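Local atomic coordinates of alpha-1,4-endofucoidanase (Mariniflexile fucanivorans, PDB entry 6DLH), a protein that hydrolyses alpha-1,4-linked fucoidan from within the chain as a retaining family 107 glycoside hydrolase, and carries several calcium ions. Residues E277-T282 with Y325-D330; A284-D289 with R332-N337. All coordinates share one frame; numbering follows the deposited sequence.

Contact 1 of 2, residues E277-T282 with Y325-D330. With CA (calcium ion), chain E; EDO (1,2-ethanediol), chain B.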
loop_
_atom_site.group_PDB
_atom_site.type_symbol
_atom_site.label_atom_id
_atom_site.label_comp_id
_atom_site.label_asym_id
_atom_site.label_seq_id
_atom_site.Cartn_x
_atom_site.Cartn_y
_atom_site.Cartn_z
ATOM N N GLU A 277 -2.546 -20.938 -29.478
ATOM C CA GLU A 277 -2.860 -22.163 -30.199
ATOM C C GLU A 277 -2.844 -23.341 -29.230
ATOM O O GLU A 277 -2.811 -24.492 -29.658
ATOM C CB GLU A 277 -1.870 -22.414 -31.346
ATOM C CG GLU A 277 -1.737 -21.272 -32.344
ATOM C CD GLU A 277 -2.953 -20.946 -33.200
ATOM O OE1 GLU A 277 -2.828 -20.083 -34.090
ATOM O OE2 GLU A 277 -4.023 -21.548 -32.975
ATOM N N GLY A 278 -2.873 -23.060 -27.921
ATOM C CA GLY A 278 -2.674 -24.134 -26.963
ATOM C C GLY A 278 -3.039 -23.704 -25.549
ATOM O O GLY A 278 -4.024 -23.001 -25.347
ATOM N N ASN A 279 -2.223 -24.135 -24.583
ATOM C CA ASN A 279 -2.419 -23.743 -23.199
ATOM C C ASN A 279 -2.061 -22.266 -23.065
ATOM O O ASN A 279 -0.960 -21.849 -23.423
ATOM C CB ASN A 279 -1.679 -24.665 -22.227
ATOM C CG ASN A 279 -2.156 -24.524 -20.797
ATOM O OD1 ASN A 279 -2.366 -23.416 -20.304
ATOM N ND2 ASN A 279 -2.333 -25.644 -20.122
ATOM N N PRO A 280 -3.004 -21.415 -22.600
ATOM C CA PRO A 280 -2.729 -19.985 -22.439
ATOM C C PRO A 280 -1.784 -19.675 -21.279
ATOM O O PRO A 280 -1.389 -18.522 -21.108
ATOM C CB PRO A 280 -4.113 -19.383 -22.157
ATOM C CG PRO A 280 -4.884 -20.529 -21.538
ATOM C CD PRO A 280 -4.391 -21.772 -22.259
ATOM N N PHE A 281 -1.446 -20.701 -20.480
ATOM C CA PHE A 281 -0.539 -20.511 -19.361
ATOM C C PHE A 281 0.790 -21.207 -19.643
ATOM O O PHE A 281 0.814 -22.392 -19.975
ATOM C CB PHE A 281 -1.158 -21.020 -18.056
ATOM C CG PHE A 281 -2.556 -20.528 -17.767
ATOM C CD1 PHE A 281 -2.801 -19.189 -17.497
ATOM C CD2 PHE A 281 -3.628 -21.412 -17.751
ATOM C CE1 PHE A 281 -4.086 -18.739 -17.236
ATOM C CE2 PHE A 281 -4.916 -20.961 -17.501
ATOM C CZ PHE A 281 -5.140 -19.625 -17.227
ATOM N N THR A 282 1.885 -20.447 -19.524
ATOM C CA THR A 282 3.222 -21.016 -19.436
ATOM C C THR A 282 3.226 -22.114 -18.367
ATOM O O THR A 282 2.614 -21.965 -17.310
ATOM C CB THR A 282 4.258 -19.911 -19.181
ATOM O OG1 THR A 282 4.323 -19.121 -20.368
ATOM C CG2 THR A 282 5.642 -20.440 -18.871
ATOM N N TYR A 325 -8.295 -26.183 -13.343
ATOM C CA TYR A 325 -6.980 -26.813 -13.300
ATOM C C TYR A 325 -6.215 -26.486 -14.580
ATOM O O TYR A 325 -6.732 -26.657 -15.681
ATOM C CB TYR A 325 -7.105 -28.321 -13.055
ATOM C CG TYR A 325 -7.695 -28.659 -11.708
ATOM C CD1 TYR A 325 -6.946 -28.518 -10.549
ATOM C CD2 TYR A 325 -9.012 -29.079 -11.586
ATOM C CE1 TYR A 325 -7.488 -28.793 -9.301
ATOM C CE2 TYR A 325 -9.567 -29.363 -10.347
ATOM C CZ TYR A 325 -8.801 -29.216 -9.202
ATOM O OH TYR A 325 -9.339 -29.473 -7.975
ATOM N N ALA A 326 -4.974 -26.022 -14.423
ATOM C CA ALA A 326 -4.247 -25.438 -15.540
ATOM C C ALA A 326 -3.578 -26.492 -16.420
ATOM O O ALA A 326 -3.462 -26.293 -17.627
ATOM C CB ALA A 326 -3.241 -24.435 -15.036
ATOM N N PHE A 327 -3.101 -27.595 -15.823
ATOM C CA PHE A 327 -2.137 -28.417 -16.538
ATOM C C PHE A 327 -2.522 -29.895 -16.539
ATOM O O PHE A 327 -1.649 -30.750 -16.442
ATOM C CB PHE A 327 -0.725 -28.163 -16.005
ATOM C CG PHE A 327 -0.304 -26.721 -16.089
ATOM C CD1 PHE A 327 -0.165 -26.094 -17.324
ATOM C CD2 PHE A 327 -0.078 -25.975 -14.940
ATOM C CE1 PHE A 327 0.209 -24.761 -17.409
ATOM C CE2 PHE A 327 0.295 -24.640 -15.027
ATOM C CZ PHE A 327 0.442 -24.038 -16.260
ATOM N N ARG A 328 -3.813 -30.195 -16.714
ATOM C CA ARG A 328 -4.238 -31.586 -16.776
ATOM C C ARG A 328 -4.162 -32.095 -18.217
ATOM O O ARG A 328 -4.813 -33.078 -18.562
ATOM C CB ARG A 328 -5.613 -31.784 -16.124
ATOM C CG ARG A 328 -5.554 -32.492 -14.779
ATOM C CD ARG A 328 -6.066 -31.762 -13.553
ATOM N NE ARG A 328 -7.323 -32.339 -13.096
ATOM C CZ ARG A 328 -7.711 -32.465 -11.826
ATOM N NH1 ARG A 328 -6.937 -32.064 -10.829
ATOM N NH2 ARG A 328 -8.889 -32.994 -11.558
ATOM N N ASP A 329 -3.309 -31.454 -19.029
ATOM C CA ASP A 329 -3.314 -31.628 -20.473
ATOM C C ASP A 329 -1.961 -32.131 -20.978
ATOM O O ASP A 329 -1.790 -32.334 -22.174
ATOM C CB ASP A 329 -3.761 -30.338 -21.179
ATOM C CG ASP A 329 -2.818 -29.145 -21.023
ATOM O OD1 ASP A 329 -1.963 -29.164 -20.115
ATOM O OD2 ASP A 329 -2.946 -28.197 -21.819
ATOM N N ASP A 330 -0.996 -32.321 -20.075
ATOM C CA ASP A 330 0.352 -32.695 -20.476
ATOM C C ASP A 330 0.689 -34.090 -19.944
ATOM O O ASP A 330 -0.202 -34.844 -19.551
ATOM C CB ASP A 330 1.367 -31.622 -20.064
ATOM C CG ASP A 330 1.498 -31.431 -18.561
ATOM O OD1 ASP A 330 0.834 -32.177 -17.809
ATOM O OD2 ASP A 330 2.261 -30.532 -18.151
HETATM CA CA CA E . -0.251 -32.563 -15.733
HETATM C C1 EDO B . -7.218 -21.218 -27.009
HETATM O O1 EDO B . -8.560 -21.719 -26.891
HETATM C C2 EDO B . -6.633 -21.055 -25.624
HETATM O O2 EDO B . -5.476 -20.247 -25.757
HETATM O O HOH W 1 -1.603 -34.056 -17.103
#
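Asn279 reaches across to the loop 325-330 with its amide nitrogen, which gives one bond to a backbone carbonyl and one to a carboxylate. ND2 donates to Ala326 O at 2.8 Å, the oxygen lying close to the amide plane, and to Asp329 OD2 at 3.1 Å. The carboxylate is met on its syn side, with ND2 34° out of its plane. CG of Asn279 stands anti to the backbone N (chi1 -164°), and the other end of the amide turns back on its own loop: OD1 accepts from Phe281 N at 2.9 Å, an Asx turn. Bonds at both ends are likely to fix the amide's rotation.

The Asn279 and Phe327 side chains cross at about a right angle, though their amide and ring planes are only 26° apart. CD1 is 3.6 Å from Asn279 ND2, CE1 is 3.5 Å from Phe281 O, at the ring edge, and CZ 3.2 Å from Thr282 O, which approaches obliquely. Phe281 CB packs on Phe327 CZ, and Phe281 CD2 is 4.1 Å from Ala326 CB.

The backbone of Phe327 serves the metal: its O binds a calcium ion at 2.4 Å, as does Asp330 OD1. Arg332, Asn335, Asp336 and a water complete the coordination. Both loops flank helix 307-321, one before it and one after; Asn279 and Pro280 rest on Phe318 and Phe281 on Leu315, and the second loop runs on toward strand 341-342.

Contact 2 of 2, residues A284-D289 with R332-N337. With CA (calcium ion), chain E.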
loop_
_atom_site.group_PDB
_atom_site.type_symbol
_atom_site.label_atom_id
_atom_site.label_comp_id
_atom_site.label_asym_id
_atom_site.label_seq_id
_atom_site.Cartn_x
_atom_site.Cartn_y
_atom_site.Cartn_z
ATOM N N ALA A 284 3.773 -24.873 -15.465
ATOM C CA ALA A 284 4.128 -24.739 -14.062
ATOM C C ALA A 284 5.586 -25.143 -13.837
ATOM O O ALA A 284 6.043 -26.164 -14.356
ATOM C CB ALA A 284 3.200 -25.592 -13.231
ATOM N N THR A 285 6.311 -24.329 -13.056
ATOM C CA THR A 285 7.552 -24.783 -12.457
ATOM C C THR A 285 7.197 -25.729 -11.313
ATOM O O THR A 285 6.022 -25.999 -11.073
ATOM C CB THR A 285 8.419 -23.623 -11.955
ATOM O OG1 THR A 285 7.733 -22.991 -10.874
ATOM C CG2 THR A 285 8.782 -22.631 -13.036
ATOM N N LEU A 286 8.221 -26.224 -10.609
ATOM C CA LEU A 286 7.996 -27.108 -9.477
ATOM C C LEU A 286 7.457 -26.309 -8.288
ATOM O O LEU A 286 7.101 -26.889 -7.265
ATOM C CB LEU A 286 9.308 -27.822 -9.128
ATOM C CG LEU A 286 9.785 -28.877 -10.132
ATOM C CD1 LEU A 286 11.282 -29.109 -10.004
ATOM C CD2 LEU A 286 9.020 -30.185 -9.977
ATOM N N PHE A 287 7.370 -24.981 -8.437
ATOM C CA PHE A 287 7.107 -24.120 -7.293
ATOM C C PHE A 287 5.865 -23.252 -7.502
ATOM O O PHE A 287 5.536 -22.440 -6.641
ATOM C CB PHE A 287 8.381 -23.364 -6.890
ATOM C CG PHE A 287 9.541 -24.279 -6.588
ATOM C CD1 PHE A 287 9.577 -25.016 -5.412
ATOM C CD2 PHE A 287 10.573 -24.444 -7.501
ATOM C CE1 PHE A 287 10.630 -25.881 -5.147
ATOM C CE2 PHE A 287 11.622 -25.314 -7.240
ATOM C CZ PHE A 287 11.648 -26.031 -6.064
ATOM N N ASP A 288 5.162 -23.459 -8.626
ATOM C CA ASP A 288 3.910 -22.777 -8.920
ATOM C C ASP A 288 2.741 -23.556 -8.320
ATOM O O ASP A 288 2.545 -24.726 -8.635
ATOM C CB ASP A 288 3.712 -22.626 -10.430
ATOM C CG ASP A 288 4.512 -21.496 -11.051
ATOM O OD1 ASP A 288 4.189 -20.316 -10.762
ATOM O OD2 ASP A 288 5.441 -21.801 -11.825
ATOM N N ASP A 289 1.960 -22.890 -7.463
ATOM C CA ASP A 289 0.716 -23.449 -6.961
ATOM C C ASP A 289 -0.429 -22.995 -7.860
ATOM O O ASP A 289 -1.456 -23.661 -7.937
ATOM C CB ASP A 289 0.452 -23.046 -5.505
ATOM C CG ASP A 289 1.474 -23.595 -4.526
ATOM O OD1 ASP A 289 1.413 -24.806 -4.237
ATOM O OD2 ASP A 289 2.321 -22.812 -4.066
ATOM N N ARG A 332 3.064 -34.655 -17.459
ATOM C CA ARG A 332 3.570 -34.597 -16.093
ATOM C C ARG A 332 2.407 -34.718 -15.109
ATOM O O ARG A 332 1.405 -34.028 -15.251
ATOM C CB ARG A 332 4.339 -33.290 -15.883
ATOM C CG ARG A 332 5.460 -33.047 -16.886
ATOM C CD ARG A 332 5.926 -31.605 -16.812
ATOM N NE ARG A 332 7.217 -31.352 -17.437
ATOM C CZ ARG A 332 7.885 -30.202 -17.357
ATOM N NH1 ARG A 332 7.392 -29.181 -16.671
ATOM N NH2 ARG A 332 9.050 -30.070 -17.966
ATOM N N THR A 333 2.539 -35.591 -14.103
ATOM C CA THR A 333 1.462 -35.825 -13.148
ATOM C C THR A 333 1.529 -34.825 -11.994
ATOM O O THR A 333 0.520 -34.527 -11.357
ATOM C CB THR A 333 1.523 -37.230 -12.531
ATOM O OG1 THR A 333 2.800 -37.380 -11.902
ATOM C CG2 THR A 333 1.275 -38.341 -13.530
ATOM N N TRP A 334 2.731 -34.323 -11.716
ATOM C CA TRP A 334 2.984 -33.619 -10.471
ATOM C C TRP A 334 2.332 -32.234 -10.460
ATOM O O TRP A 334 2.237 -31.615 -9.401
ATOM C CB TRP A 334 4.493 -33.545 -10.206
ATOM C CG TRP A 334 5.290 -33.028 -11.363
ATOM C CD1 TRP A 334 5.919 -33.768 -12.320
ATOM C CD2 TRP A 334 5.548 -31.647 -11.685
ATOM N NE1 TRP A 334 6.562 -32.948 -13.208
ATOM C CE2 TRP A 334 6.350 -31.642 -12.849
ATOM C CE3 TRP A 334 5.191 -30.421 -11.109
ATOM C CZ2 TRP A 334 6.789 -30.457 -13.444
ATOM C CZ3 TRP A 334 5.626 -29.253 -11.696
ATOM C CH2 TRP A 334 6.418 -29.273 -12.845
ATOM N N ASN A 335 1.886 -31.758 -11.632
ATOM C CA ASN A 335 1.384 -30.400 -11.778
ATOM C C ASN A 335 -0.137 -30.397 -11.915
ATOM O O ASN A 335 -0.715 -29.405 -12.356
ATOM C CB ASN A 335 2.071 -29.652 -12.928
ATOM C CG ASN A 335 1.799 -30.217 -14.309
ATOM O OD1 ASN A 335 0.896 -31.030 -14.510
ATOM N ND2 ASN A 335 2.580 -29.786 -15.283
ATOM N N ASP A 336 -0.778 -31.495 -11.509
ATOM C CA ASP A 336 -2.171 -31.739 -11.846
ATOM C C ASP A 336 -3.121 -30.988 -10.918
ATOM O O ASP A 336 -4.324 -30.969 -11.173
ATOM C CB ASP A 336 -2.493 -33.234 -11.882
ATOM C CG ASP A 336 -2.189 -33.904 -13.211
ATOM O OD1 ASP A 336 -1.537 -33.266 -14.078
ATOM O OD2 ASP A 336 -2.617 -35.059 -13.377
ATOM N N ASN A 337 -2.595 -30.388 -9.846
ATOM C CA ASN A 337 -3.445 -29.657 -8.919
ATOM C C ASN A 337 -3.192 -28.153 -9.007
ATOM O O ASN A 337 -3.853 -27.389 -8.311
ATOM C CB ASN A 337 -3.325 -30.150 -7.474
ATOM C CG ASN A 337 -3.776 -31.583 -7.306
ATOM O OD1 ASN A 337 -3.026 -32.407 -6.783
ATOM N ND2 ASN A 337 -4.984 -31.889 -7.751
HETATM CA CA CA E . -0.251 -32.563 -15.733
HETATM O O HOH W 2 4.713 -28.165 -15.618
HETATM O O HOH W 3 7.848 -26.308 -16.210
HETATM O O HOH W 1 -1.603 -34.056 -17.103
#
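Trp334 lays its indole against the segment 284-289, whose residues Thr285 to Asp288 form a type I beta turn, meeting carbonyl oxygens at the rim and a leucine methyl over a face. From CB, chi1 of 51° sets CG between the backbone N and the carbonyl carbon. NE1 turns to Glu243. The six-membered ring, from CD2 and CE2 round to CZ3 and CH2, takes Leu286 CD2 over one face, 3.8 Å from its centroid and 6° off its normal, a CH-pi contact. Asn335 CB sits against the opposite face, toward the rim. At the tip, CZ3 comes within 3.3 Å of Thr285 O, in the ring plane, and CH2 within 3.5 Å of Ala284 O. An alanine here would probably leave Leu286 CD2 without its aromatic partner and open a gap between the two turns.

Polar bridging runs through water. Water 2 donates to Ala284 O at 2.7 Å and accepts from Asn335 ND2 and Arg332 NH1; water 3 links Ala284 O to the same NH1. Arg332 NH2 is held by Ala241 O. Asn335 ND2 also bonds Asp330 OD2, while OD1 binds the calcium ion at 2.3 Å, beside Arg332 O and Asp336 OD1. Within the first turn, Asp288 OD2 accepts from Thr285 N at 2.9 Å and from Thr285 OG1, which in turn accepts from Phe287 N in an ST turn.

Residues 284-289 follow strand 266-269, an outer strand of the parallel sheet, and Asp289 shares backbone hydrogen bonds with Ile267 and Val339. Phe287 packs on helix 249-259, while 332-337 leads into strand 341-342.

Overall arrangement
Contacts 1 and 2 lie with their centres 11 Å apart, both more than 30 Å from the centre of the chain. The order along the chain is 277-282, 284-289, 325-330, 332-337: the first two segments share the loop after strand 266-269, the last two the loop after helix 307-321, so each contact joins the same two loops. Both draw on one calcium ion, with Phe327 and Asp330 from contact 1 and Arg332, Asn335 and Asp336 from contact 2. Probable hydrogen bonds from Arg328 NH1 to Asp336 O and between Asp330 and Asn335 tie them further. The calcium is likely to hold that second loop in shape, at an edge of the seven-stranded parallel sheet of what is probably the GH29-like catalytic domain.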